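Local coordinates for cell division control protein 45 cdc45 putative (Entamoeba histolytica, PDB 6CC2) that probably serves in DNA replication as the Cdc45 subunit of the replicative helicase, which in eukaryotes works together with MCM2-7 and GINS, at residues E10-L15 with S43-K48; S341-K344 with D349-I352; G362-N367 with Q375-E380; I469-D474 with K478-V483. All coordinates share one frame; numbering follows the deposited sequence.

Contact 1: E10-L15 with S43-K48; sequences ELYNGL and SMMFEK. With EDO (1,2-ethanediol), chain J.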
loop_
_atom_site.group_PDB
_atom_site.type_symbol
_atom_site.label_atom_id
_atom_site.label_comp_id
_atom_site.label_asym_id
_atom_site.label_seq_id
_atom_site.Cartn_x
_atom_site.Cartn_y
_atom_site.Cartn_z
ATOM N N GLU A 10 22.905 -8.537 20.036
ATOM C CA GLU A 10 23.722 -7.373 20.357
ATOM C C GLU A 10 22.950 -6.079 20.120
ATOM O O GLU A 10 23.064 -5.120 20.894
ATOM C CB GLU A 10 25.004 -7.404 19.526
ATOM C CG GLU A 10 25.946 -6.236 19.783
ATOM C CD GLU A 10 27.190 -6.288 18.916
ATOM O OE1 GLU A 10 27.442 -7.341 18.293
ATOM O OE2 GLU A 10 27.914 -5.272 18.856
ATOM N N LEU A 11 22.148 -6.027 19.051
ATOM C CA LEU A 11 21.376 -4.830 18.755
ATOM C C LEU A 11 20.403 -4.518 19.880
ATOM O O LEU A 11 20.349 -3.385 20.376
ATOM C CB LEU A 11 20.640 -5.013 17.427
ATOM C CG LEU A 11 19.987 -3.775 16.806
ATOM C CD1 LEU A 11 19.757 -3.971 15.306
ATOM C CD2 LEU A 11 18.679 -3.428 17.500
ATOM N N TYR A 12 19.621 -5.514 20.298
ATOM C CA TYR A 12 18.586 -5.281 21.297
ATOM C C TYR A 12 19.173 -5.026 22.683
ATOM O O TYR A 12 18.602 -4.242 23.450
ATOM C CB TYR A 12 17.621 -6.480 21.329
ATOM C CG TYR A 12 16.239 -6.111 21.806
ATOM C CD1 TYR A 12 15.924 -6.126 23.163
ATOM C CD2 TYR A 12 15.257 -5.745 20.914
ATOM C CE1 TYR A 12 14.660 -5.769 23.598
ATOM C CE2 TYR A 12 13.996 -5.394 21.338
ATOM C CZ TYR A 12 13.705 -5.408 22.679
ATOM O OH TYR A 12 12.439 -5.061 23.101
ATOM N N ASN A 13 20.278 -5.684 23.026
ATOM C CA ASN A 13 20.970 -5.359 24.268
ATOM C C ASN A 13 21.356 -3.884 24.296
ATOM O O ASN A 13 21.308 -3.239 25.352
ATOM C CB ASN A 13 22.209 -6.234 24.432
ATOM C CG ASN A 13 21.877 -7.634 24.903
ATOM O OD1 ASN A 13 20.794 -7.883 25.433
ATOM N ND2 ASN A 13 22.819 -8.552 24.735
ATOM N N GLY A 14 21.751 -3.338 23.143
ATOM C CA GLY A 14 22.068 -1.921 23.077
ATOM C C GLY A 14 20.857 -1.054 23.352
ATOM O O GLY A 14 20.939 -0.069 24.090
ATOM N N LEU A 15 19.708 -1.425 22.781
ATOM C CA LEU A 15 18.476 -0.704 23.069
ATOM C C LEU A 15 18.169 -0.736 24.555
ATOM O O LEU A 15 17.879 0.299 25.174
ATOM C CB LEU A 15 17.319 -1.319 22.277
ATOM C CG LEU A 15 17.415 -1.352 20.767
ATOM C CD1 LEU A 15 16.179 -2.066 20.228
ATOM C CD2 LEU A 15 17.501 0.048 20.161
ATOM N N SER A 43 6.999 -2.307 18.462
ATOM C CA SER A 43 6.478 -1.635 19.644
ATOM C C SER A 43 6.021 -2.626 20.701
ATOM O O SER A 43 6.091 -2.331 21.894
ATOM C CB SER A 43 5.340 -0.694 19.258
ATOM O OG SER A 43 4.190 -1.440 18.891
HETATM N N MSE A 44 5.565 -3.803 20.301
HETATM C CA MSE A 44 5.155 -4.823 21.258
HETATM C C MSE A 44 6.333 -5.309 22.098
HETATM O O MSE A 44 6.204 -5.506 23.304
HETATM C CB MSE A 44 4.512 -6.009 20.540
HETATM C CG MSE A 44 3.207 -5.656 19.878
HETATM SE SE MSE A 44 2.685 -6.995 18.573
HETATM C CE MSE A 44 2.129 -8.433 19.797
HETATM N N MSE A 45 7.467 -5.535 21.438
HETATM C CA MSE A 45 8.694 -5.919 22.129
HETATM C C MSE A 45 9.148 -4.794 23.044
HETATM O O MSE A 45 9.466 -5.024 24.202
HETATM C CB MSE A 45 9.787 -6.250 21.117
HETATM C CG MSE A 45 9.530 -7.533 20.347
HETATM SE SE MSE A 45 11.067 -7.986 19.258
HETATM C CE MSE A 45 10.541 -7.042 17.630
ATOM N N PHE A 46 9.187 -3.572 22.503
ATOM C CA PHE A 46 9.631 -2.429 23.298
ATOM C C PHE A 46 8.763 -2.233 24.532
ATOM O O PHE A 46 9.289 -1.991 25.631
ATOM C CB PHE A 46 9.615 -1.160 22.447
ATOM C CG PHE A 46 10.570 -1.167 21.291
ATOM C CD1 PHE A 46 11.583 -2.108 21.195
ATOM C CD2 PHE A 46 10.438 -0.225 20.276
ATOM C CE1 PHE A 46 12.452 -2.099 20.124
ATOM C CE2 PHE A 46 11.316 -0.216 19.214
ATOM C CZ PHE A 46 12.331 -1.147 19.157
ATOM N N GLU A 47 7.440 -2.337 24.383
ATOM C CA GLU A 47 6.545 -2.211 25.527
ATOM C C GLU A 47 6.880 -3.234 26.605
ATOM O O GLU A 47 6.989 -2.900 27.793
ATOM C CB GLU A 47 5.092 -2.381 25.089
ATOM C CG GLU A 47 4.513 -1.234 24.288
ATOM C CD GLU A 47 3.144 -1.570 23.716
ATOM O OE1 GLU A 47 2.447 -2.431 24.296
ATOM O OE2 GLU A 47 2.768 -0.983 22.679
ATOM N N LYS A 48 7.051 -4.496 26.206
ATOM C CA LYS A 48 7.306 -5.553 27.180
ATOM C C LYS A 48 8.606 -5.320 27.933
ATOM O O LYS A 48 8.727 -5.721 29.090
ATOM C CB LYS A 48 7.329 -6.909 26.467
ATOM C CG LYS A 48 6.931 -8.079 27.343
ATOM C CD LYS A 48 5.873 -8.939 26.664
ATOM C CE LYS A 48 4.525 -8.234 26.626
ATOM N NZ LYS A 48 3.516 -9.003 25.847
HETATM C C1 EDO J . 2.453 2.807 20.518
HETATM O O1 EDO J . 3.714 3.457 20.306
HETATM C C2 EDO J . 2.697 1.433 21.124
HETATM O O2 EDO J . 3.482 1.566 22.317
#
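Tyr12 is the long knob of this contact, reaching from helix 8-20 across to the notch between Met45 and Phe46 on helix 33-48. The segment axes stay 12.3 Å apart and cross at -51°, so large side chains have to fill the gap. Tyr12 leaves its helix toward the other one, and its CG, anti to the backbone N (chi1 -153°), carries the ring out so that OH reaches Met45 and Phe46. Tyr12 CE2 arrives at the edge of the Phe46 ring, in that ring's plane, 3.8 Å from Phe46 CE1. Leu15, one helical turn on, fills the space beside it: its CD1 branch slants against the same Phe46 CE1 at 3.7 Å. On the other flank Met45, a selenomethionine here, puts CB 3.5 Å from Tyr12 OH. Met45 SE lies 5.4 Å from the centroid of the Tyr12 ring, an oblique Met-aromatic contact. Helix 33-48 is the crossover between parallel strands 24-29 and 53-57, and the contact fastens helix 8-20 to it. Tyrosine suits the site because it spans an apolar gap yet ends in a polar group. Cohesion between the segments is dispersive, while the buried hydroxyl is satisfied by Asp49, just past helix 33-48.

Contact 2: S341-K344 with D349-I352; sequences SFFK and DYSI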
loop_
_atom_site.group_PDB
_atom_site.type_symbol
_atom_site.label_atom_id
_atom_site.label_comp_id
_atom_site.label_asym_id
_atom_site.label_seq_id
_atom_site.Cartn_x
_atom_site.Cartn_y
_atom_site.Cartn_z
ATOM N N SER A 341 -5.910 -17.454 2.085
ATOM C CA SER A 341 -6.143 -16.312 2.957
ATOM C C SER A 341 -5.804 -16.700 4.395
ATOM O O SER A 341 -6.089 -17.826 4.827
ATOM C CB SER A 341 -7.601 -15.859 2.900
ATOM O OG SER A 341 -7.870 -15.069 1.768
ATOM N N PHE A 342 -5.217 -15.759 5.124
ATOM C CA PHE A 342 -4.898 -15.919 6.550
ATOM C C PHE A 342 -5.981 -15.207 7.355
ATOM O O PHE A 342 -6.301 -14.047 7.079
ATOM C CB PHE A 342 -3.506 -15.327 6.818
ATOM C CG PHE A 342 -2.966 -15.617 8.172
ATOM C CD1 PHE A 342 -3.361 -14.871 9.257
ATOM C CD2 PHE A 342 -2.058 -16.654 8.359
ATOM C CE1 PHE A 342 -2.872 -15.152 10.533
ATOM C CE2 PHE A 342 -1.580 -16.953 9.613
ATOM C CZ PHE A 342 -1.973 -16.187 10.706
ATOM N N PHE A 343 -6.555 -15.901 8.330
ATOM C CA PHE A 343 -7.687 -15.396 9.085
ATOM C C PHE A 343 -7.368 -15.328 10.577
ATOM O O PHE A 343 -6.624 -16.152 11.106
ATOM C CB PHE A 343 -8.936 -16.290 8.926
ATOM C CG PHE A 343 -9.592 -16.215 7.576
ATOM C CD1 PHE A 343 -9.134 -16.981 6.514
ATOM C CD2 PHE A 343 -10.715 -15.414 7.376
ATOM C CE1 PHE A 343 -9.760 -16.930 5.280
ATOM C CE2 PHE A 343 -11.336 -15.352 6.157
ATOM C CZ PHE A 343 -10.871 -16.119 5.098
ATOM N N LYS A 344 -7.945 -14.343 11.255
ATOM C CA LYS A 344 -7.935 -14.298 12.712
ATOM C C LYS A 344 -9.378 -14.217 13.201
ATOM O O LYS A 344 -10.181 -13.456 12.650
ATOM C CB LYS A 344 -7.130 -13.097 13.218
ATOM C CG LYS A 344 -7.167 -12.947 14.744
ATOM C CD LYS A 344 -6.405 -11.717 15.192
ATOM C CE LYS A 344 -6.677 -11.428 16.678
ATOM N NZ LYS A 344 -6.268 -12.543 17.540
ATOM N N ASP A 349 -16.638 -14.279 15.001
ATOM C CA ASP A 349 -16.538 -13.844 13.605
ATOM C C ASP A 349 -15.187 -14.282 13.050
ATOM O O ASP A 349 -14.139 -13.805 13.496
ATOM C CB ASP A 349 -16.706 -12.330 13.526
ATOM C CG ASP A 349 -16.689 -11.797 12.109
ATOM O OD1 ASP A 349 -16.303 -12.533 11.180
ATOM O OD2 ASP A 349 -17.059 -10.615 11.921
ATOM N N TYR A 350 -15.216 -15.190 12.075
ATOM C CA TYR A 350 -14.019 -15.667 11.377
ATOM C C TYR A 350 -14.015 -15.242 9.913
ATOM O O TYR A 350 -13.397 -15.890 9.064
ATOM C CB TYR A 350 -13.891 -17.192 11.495
ATOM C CG TYR A 350 -12.551 -17.696 11.979
ATOM C CD1 TYR A 350 -11.357 -17.105 11.556
ATOM C CD2 TYR A 350 -12.476 -18.769 12.852
ATOM C CE1 TYR A 350 -10.134 -17.571 12.018
ATOM C CE2 TYR A 350 -11.264 -19.251 13.316
ATOM C CZ TYR A 350 -10.094 -18.653 12.883
ATOM O OH TYR A 350 -8.878 -19.145 13.346
ATOM N N SER A 351 -14.674 -14.128 9.598
ATOM C CA SER A 351 -14.832 -13.698 8.213
ATOM C C SER A 351 -13.809 -12.656 7.767
ATOM O O SER A 351 -13.811 -12.275 6.596
ATOM C CB SER A 351 -16.253 -13.130 8.002
ATOM O OG SER A 351 -16.410 -11.870 8.650
ATOM N N ILE A 352 -12.915 -12.218 8.650
ATOM C CA ILE A 352 -11.953 -11.180 8.320
ATOM C C ILE A 352 -10.601 -11.831 8.039
ATOM O O ILE A 352 -9.929 -12.320 8.966
ATOM C CB ILE A 352 -11.838 -10.144 9.448
ATOM C CG1 ILE A 352 -13.192 -9.473 9.715
ATOM C CG2 ILE A 352 -10.798 -9.100 9.065
ATOM C CD1 ILE A 352 -13.180 -8.441 10.836
HETATM O O HOH W 1 -12.534 -12.668 11.605
#
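An Asx turn shapes the loop 349-352, which folds back along the outermost strand 338-344 of a small mixed sheet and brings Tyr350 against Phe343 and Lys344. Asp349 OD1 makes the turn: it is met nearly along its C-O axis by Ser351 N at 2.8 Å, and on its syn lone pair by Ser351 OG at 2.6 Å. Aspartate reaches the backbone two residues ahead, and serine adds the second donor. Tyr350 CE1 packs 3.6 Å from Phe343 CB and equally close to Lys344 C, so the CD1-CE1 side of the ring lies against the strand's last two residues, while Tyr350 OH bonds to Thr249 O. Phe343, its CG anti to the carbonyl carbon (chi1 -72°), turns its ring toward the loop backbone; Phe343 CD2 lies 3.2 Å from Tyr350 O, and Ser351 O sits at the ring edge, near its plane. One water joins the two backbones, donating hydrogen bonds to Lys344 O and Asp349 O, both at 2.7 Å, and accepting one from Ile352 N at 3.0 Å. Water thus supplies the polar link in place of direct backbone hydrogen bonds. Ile352 O is buried with no hydrogen-bond partner in the model, which probably costs some stability.

Contact 3: G362-N367 with Q375-E380; sequences GSIITN and QQQFWE. With EDO (1,2-ethanediol), chain F.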
loop_
_atom_site.group_PDB
_atom_site.type_symbol
_atom_site.label_atom_id
_atom_site.label_comp_id
_atom_site.label_asym_id
_atom_site.label_seq_id
_atom_site.Cartn_x
_atom_site.Cartn_y
_atom_site.Cartn_z
ATOM N N GLY A 362 -5.465 0.071 4.742
ATOM C CA GLY A 362 -4.963 0.882 3.649
ATOM C C GLY A 362 -5.902 2.030 3.322
ATOM O O GLY A 362 -5.462 3.150 3.044
ATOM N N SER A 363 -7.205 1.776 3.399
ATOM C CA SER A 363 -8.177 2.834 3.179
ATOM C C SER A 363 -8.162 3.855 4.304
ATOM O O SER A 363 -8.223 5.064 4.055
ATOM C CB SER A 363 -9.573 2.221 3.017
ATOM O OG SER A 363 -10.558 3.232 2.820
ATOM N N ILE A 364 -8.072 3.396 5.554
ATOM C CA ILE A 364 -8.046 4.347 6.676
ATOM C C ILE A 364 -6.874 5.321 6.539
ATOM O O ILE A 364 -7.008 6.521 6.824
ATOM C CB ILE A 364 -7.989 3.591 8.017
ATOM C CG1 ILE A 364 -9.291 2.878 8.305
ATOM C CG2 ILE A 364 -7.634 4.551 9.167
ATOM C CD1 ILE A 364 -10.501 3.757 8.336
ATOM N N ILE A 365 -5.702 4.841 6.116
ATOM C CA ILE A 365 -4.529 5.709 6.038
ATOM C C ILE A 365 -4.457 6.483 4.722
ATOM O O ILE A 365 -3.479 7.201 4.476
ATOM C CB ILE A 365 -3.218 4.916 6.245
ATOM C CG1 ILE A 365 -2.964 3.946 5.103
ATOM C CG2 ILE A 365 -3.254 4.185 7.585
ATOM C CD1 ILE A 365 -1.567 3.352 5.141
ATOM N N THR A 366 -5.458 6.350 3.857
ATOM C CA THR A 366 -5.535 7.182 2.665
ATOM C C THR A 366 -6.186 8.506 3.030
ATOM O O THR A 366 -7.309 8.523 3.526
ATOM C CB THR A 366 -6.344 6.464 1.587
ATOM O OG1 THR A 366 -5.706 5.214 1.263
ATOM C CG2 THR A 366 -6.444 7.332 0.320
ATOM N N ASN A 367 -5.506 9.615 2.746
ATOM C CA ASN A 367 -6.085 10.938 2.998
ATOM C C ASN A 367 -7.298 11.144 2.102
ATOM O O ASN A 367 -7.180 11.090 0.883
ATOM C CB ASN A 367 -5.071 12.044 2.747
ATOM C CG ASN A 367 -3.895 11.994 3.692
ATOM O OD1 ASN A 367 -3.998 11.565 4.852
ATOM N ND2 ASN A 367 -2.762 12.472 3.207
ATOM N N GLN A 375 0.431 12.200 9.486
ATOM C CA GLN A 375 0.758 12.275 10.909
ATOM C C GLN A 375 -0.397 11.792 11.779
ATOM O O GLN A 375 -0.177 11.131 12.803
ATOM C CB GLN A 375 1.141 13.707 11.281
ATOM C CG GLN A 375 2.512 14.137 10.806
ATOM C CD GLN A 375 2.904 15.513 11.342
ATOM O OE1 GLN A 375 3.254 16.413 10.579
ATOM N NE2 GLN A 375 2.846 15.676 12.658
ATOM N N GLN A 376 -1.629 12.117 11.398
ATOM C CA GLN A 376 -2.796 11.650 12.140
ATOM C C GLN A 376 -3.249 10.268 11.683
ATOM O O GLN A 376 -3.578 9.411 12.516
ATOM C CB GLN A 376 -3.956 12.632 11.979
ATOM C CG GLN A 376 -3.633 14.045 12.446
ATOM C CD GLN A 376 -4.867 14.913 12.593
ATOM O OE1 GLN A 376 -4.928 15.767 13.476
ATOM N NE2 GLN A 376 -5.858 14.699 11.728
ATOM N N GLN A 377 -3.255 10.023 10.376
ATOM C CA GLN A 377 -3.826 8.777 9.877
ATOM C C GLN A 377 -2.951 7.581 10.246
ATOM O O GLN A 377 -3.455 6.472 10.376
ATOM C CB GLN A 377 -4.024 8.822 8.355
ATOM C CG GLN A 377 -5.137 9.791 7.913
ATOM C CD GLN A 377 -6.416 9.615 8.689
ATOM O OE1 GLN A 377 -7.164 8.653 8.485
ATOM N NE2 GLN A 377 -6.670 10.529 9.604
ATOM N N PHE A 378 -1.647 7.789 10.450
ATOM C CA PHE A 378 -0.822 6.700 10.973
ATOM C C PHE A 378 -1.434 6.094 12.240
ATOM O O PHE A 378 -1.517 4.865 12.371
ATOM C CB PHE A 378 0.592 7.172 11.272
ATOM C CG PHE A 378 1.343 6.222 12.154
ATOM C CD1 PHE A 378 1.969 5.116 11.594
ATOM C CD2 PHE A 378 1.400 6.413 13.525
ATOM C CE1 PHE A 378 2.631 4.201 12.415
ATOM C CE2 PHE A 378 2.050 5.528 14.331
ATOM C CZ PHE A 378 2.675 4.423 13.791
ATOM N N TRP A 379 -1.869 6.945 13.174
ATOM C CA TRP A 379 -2.393 6.452 14.444
ATOM C C TRP A 379 -3.750 5.798 14.284
ATOM O O TRP A 379 -4.063 4.842 14.995
ATOM C CB TRP A 379 -2.440 7.599 15.465
ATOM C CG TRP A 379 -1.075 7.927 15.946
ATOM C CD1 TRP A 379 -0.360 9.055 15.691
ATOM C CD2 TRP A 379 -0.229 7.089 16.740
ATOM N NE1 TRP A 379 0.876 8.979 16.284
ATOM C CE2 TRP A 379 0.980 7.783 16.943
ATOM C CE3 TRP A 379 -0.376 5.810 17.298
ATOM C CZ2 TRP A 379 2.031 7.248 17.686
ATOM C CZ3 TRP A 379 0.667 5.286 18.037
ATOM C CH2 TRP A 379 1.850 6.002 18.226
ATOM N N GLU A 380 -4.563 6.278 13.342
ATOM C CA GLU A 380 -5.811 5.595 13.040
ATOM C C GLU A 380 -5.551 4.200 12.490
ATOM O O GLU A 380 -6.273 3.247 12.823
ATOM C CB GLU A 380 -6.639 6.419 12.060
ATOM C CG GLU A 380 -7.073 7.775 12.595
ATOM C CD GLU A 380 -7.973 7.658 13.827
ATOM O OE1 GLU A 380 -8.777 6.704 13.899
ATOM O OE2 GLU A 380 -7.869 8.518 14.726
HETATM C C1 EDO F . 5.254 17.958 13.940
HETATM O O1 EDO F . 5.163 18.235 15.343
HETATM C C2 EDO F . 4.287 18.862 13.183
HETATM O O2 EDO F . 4.491 18.717 11.776
#
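Gln377 leaves helix 374-385 with CG anti to its carbonyl carbon (chi1 -69°), which sets CG 3.7 Å from Asn367 OD1; a bend at the next bond (chi2 -48°) then folds the amide toward Ile364 O, at the end of helix 354-364. Across from it Ile364 holds CG2 anti to its own backbone N, which aims that methyl at Glu380 CB, 3.6 Å away. Ile365 also uses CG2, but in another rotamer: with CG2 anti to the carbonyl carbon, this methyl lies 3.6 Å from Gln377 O. The two beta-branched residues thus offer methyls close to the main chain, where the facing helix can approach nearly to backbone distance; the CA atoms of Ile365 and Gln377 are 5.0 Å apart. The side-chain amides of Asn367 and Gln377 are turned 67° against each other rather than stacked. Which of the two polar atoms of the Gln377 amide faces Ile364 O is uncertain. Thr366 finishes the helix by donating a hydrogen bond from OG1 to Gly362 O at 2.7 Å, a use of threonine that keeps a terminal carbonyl satisfied. Lys399 of helix 393-417 bonds to Thr366 O and, weakly, to Ser363 O and Ile364 O, where its positive charge probably also suits the helix C-terminus. Around this junction, Ile364 rests on Phe395 of helix 393-417, Ile365 on Val33 and Ile36 of helix 33-48, and Phe378 meets Tyr39 edge-to-face while also touching strand 53-57.

Contact 4: I469-D474 with K478-V483; sequences ILAVLD and KTFVIV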
loop_
_atom_site.group_PDB
_atom_site.type_symbol
_atom_site.label_atom_id
_atom_site.label_comp_id
_atom_site.label_asym_id
_atom_site.label_seq_id
_atom_site.Cartn_x
_atom_site.Cartn_y
_atom_site.Cartn_z
ATOM N N ILE A 469 0.129 11.259 -15.152
ATOM C CA ILE A 469 0.007 12.681 -14.832
ATOM C C ILE A 469 -1.423 13.095 -15.138
ATOM O O ILE A 469 -1.909 12.921 -16.267
ATOM C CB ILE A 469 1.015 13.544 -15.607
ATOM C CG1 ILE A 469 2.430 13.188 -15.171
ATOM C CG2 ILE A 469 0.727 15.038 -15.336
ATOM C CD1 ILE A 469 3.505 13.793 -15.992
ATOM N N LEU A 470 -2.112 13.603 -14.116
ATOM C CA LEU A 470 -3.526 13.939 -14.189
ATOM C C LEU A 470 -3.686 15.424 -13.913
ATOM O O LEU A 470 -3.154 15.925 -12.918
ATOM C CB LEU A 470 -4.312 13.126 -13.148
ATOM C CG LEU A 470 -5.787 13.514 -13.003
ATOM C CD1 LEU A 470 -6.569 13.148 -14.196
ATOM C CD2 LEU A 470 -6.345 12.825 -11.741
ATOM N N ALA A 471 -4.382 16.112 -14.808
ATOM C CA ALA A 471 -4.722 17.529 -14.643
ATOM C C ALA A 471 -6.226 17.678 -14.475
ATOM O O ALA A 471 -6.992 17.246 -15.346
ATOM C CB ALA A 471 -4.258 18.333 -15.852
ATOM N N VAL A 472 -6.647 18.309 -13.379
ATOM C CA VAL A 472 -8.060 18.499 -13.084
ATOM C C VAL A 472 -8.357 19.978 -12.964
ATOM O O VAL A 472 -7.688 20.688 -12.199
ATOM C CB VAL A 472 -8.483 17.759 -11.796
ATOM C CG1 VAL A 472 -10.022 17.861 -11.610
ATOM C CG2 VAL A 472 -8.017 16.299 -11.829
ATOM N N LEU A 473 -9.382 20.429 -13.693
ATOM C CA LEU A 473 -9.762 21.829 -13.667
ATOM C C LEU A 473 -10.278 22.219 -12.292
ATOM O O LEU A 473 -11.151 21.560 -11.736
ATOM C CB LEU A 473 -10.834 22.091 -14.729
ATOM C CG LEU A 473 -11.396 23.509 -14.752
ATOM C CD1 LEU A 473 -10.349 24.524 -15.169
ATOM C CD2 LEU A 473 -12.614 23.582 -15.664
ATOM N N ASP A 474 -9.731 23.303 -11.746
ATOM C CA ASP A 474 -10.280 24.000 -10.591
ATOM C C ASP A 474 -10.834 25.302 -11.154
ATOM O O ASP A 474 -10.114 26.297 -11.286
ATOM C CB ASP A 474 -9.219 24.238 -9.520
ATOM C CG ASP A 474 -9.793 24.861 -8.268
ATOM O OD1 ASP A 474 -10.823 25.572 -8.352
ATOM O OD2 ASP A 474 -9.201 24.647 -7.192
ATOM N N LYS A 478 -9.317 29.071 -11.458
ATOM C CA LYS A 478 -8.816 29.291 -12.811
ATOM C C LYS A 478 -7.486 28.569 -13.028
ATOM O O LYS A 478 -6.563 29.110 -13.642
ATOM C CB LYS A 478 -8.684 30.790 -13.107
ATOM C CG LYS A 478 -9.912 31.614 -12.743
ATOM C CD LYS A 478 -11.131 31.179 -13.535
ATOM C CE LYS A 478 -12.339 32.073 -13.262
ATOM N NZ LYS A 478 -12.972 31.797 -11.940
ATOM N N THR A 479 -7.388 27.336 -12.528
ATOM C CA THR A 479 -6.162 26.570 -12.573
ATOM C C THR A 479 -6.478 25.128 -12.940
ATOM O O THR A 479 -7.634 24.688 -12.906
ATOM C CB THR A 479 -5.444 26.565 -11.218
ATOM O OG1 THR A 479 -6.298 25.950 -10.238
ATOM C CG2 THR A 479 -5.078 27.987 -10.777
ATOM N N PHE A 480 -5.434 24.395 -13.286
ATOM C CA PHE A 480 -5.444 22.934 -13.237
ATOM C C PHE A 480 -4.594 22.491 -12.058
ATOM O O PHE A 480 -3.452 22.951 -11.901
ATOM C CB PHE A 480 -4.889 22.298 -14.511
ATOM C CG PHE A 480 -5.848 22.342 -15.686
ATOM C CD1 PHE A 480 -6.798 21.356 -15.839
ATOM C CD2 PHE A 480 -5.795 23.376 -16.614
ATOM C CE1 PHE A 480 -7.679 21.395 -16.889
ATOM C CE2 PHE A 480 -6.681 23.417 -17.672
ATOM C CZ PHE A 480 -7.617 22.429 -17.814
ATOM N N VAL A 481 -5.152 21.606 -11.229
ATOM C CA VAL A 481 -4.352 20.851 -10.287
ATOM C C VAL A 481 -3.666 19.743 -11.069
ATOM O O VAL A 481 -4.318 19.052 -11.848
ATOM C CB VAL A 481 -5.224 20.284 -9.158
ATOM C CG1 VAL A 481 -4.378 19.526 -8.160
ATOM C CG2 VAL A 481 -5.944 21.422 -8.463
ATOM N N ILE A 482 -2.348 19.612 -10.906
ATOM C CA ILE A 482 -1.562 18.620 -11.628
ATOM C C ILE A 482 -1.009 17.620 -10.617
ATOM O O ILE A 482 -0.284 18.006 -9.684
ATOM C CB ILE A 482 -0.391 19.255 -12.405
ATOM C CG1 ILE A 482 -0.837 20.467 -13.199
ATOM C CG2 ILE A 482 0.258 18.187 -13.308
ATOM C CD1 ILE A 482 -1.770 20.154 -14.289
ATOM N N VAL A 483 -1.334 16.348 -10.795
ATOM C CA VAL A 483 -0.810 15.288 -9.947
ATOM C C VAL A 483 0.015 14.347 -10.813
ATOM O O VAL A 483 -0.424 13.944 -11.900
ATOM C CB VAL A 483 -1.946 14.524 -9.245
ATOM C CG1 VAL A 483 -1.381 13.273 -8.560
ATOM C CG2 VAL A 483 -2.644 15.425 -8.249
#
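Phe480 and Leu473 face each other across two antiparallel strands, the leucine CD1 lying over one face of the phenylalanine ring. The ring reaches back across the neighbouring strand, its CG anti to the carbonyl carbon (chi1 -76°), and Phe480 CD1 comes to 3.5 Å from Leu473 N. Further along the same face, Ile482 bends its chain so that CD1 presses on Ala471 CB at 3.5 Å, tighter than usual for two carbons; a small alanine there makes way for the longer isoleucine. Ile482 CG2 crosses Ile469 CG2 aslant at 3.8 Å. The opposite face carries Leu470, Val472, Val481 and Val483, and Leu470 and Val483 pack on helix 444-462. These strands, 468-474 and 479-485, form a beta hairpin in the interior of a mixed sheet. Leu470 with Val483 and Val472 with Val481 are hydrogen-bonded pairs, each bonded both ways, whereas Ala471 with Ile482 and Leu473 with Phe480 are non-hydrogen-bonded pairs. Near the turn a G1 beta bulge sets Lys478 and Thr479 together against Asp474: Asp474 O accepts from Thr479 N at 3.2 Å and weakly from Lys478 N at 2.9 Å. Lys478 has the positive phi (65°) that the first bulge position requires. Asp474 and Thr479 lie side by side, pointing the same way, with CB of Asp474 3.5 Å from OG1 of Thr479. Each polar end has other work: Asp474 OD1 accepts from Lys477 N within the turn, and Thr479 OG1 bonds to Glu523 on the adjoining strand 519-525.

Overall arrangement
Two helices tie three of the contacts together. Helix 33-48 supplies one side of contact 1, and its earlier residues Val33, Ile36 and Tyr39 meet contact 3; the centres of these two are about 26 Å apart, their nearest atoms about 8 Å. Helix 199-213 touches Met44 and Met45 of contact 1 and Phe342 and Lys344 of contact 2, whose centres lie about 30 Å apart. Helix 354-364 leads along the chain from contact 2 to contact 3. Their centres are about 22 Å apart. Contact 4 stands apart, about 47 Å from contact 1 between centres, with contact 3 about 25 Å from it, again between centres. Ethanediol molecules lie near all four contacts and probably come from crystallisation.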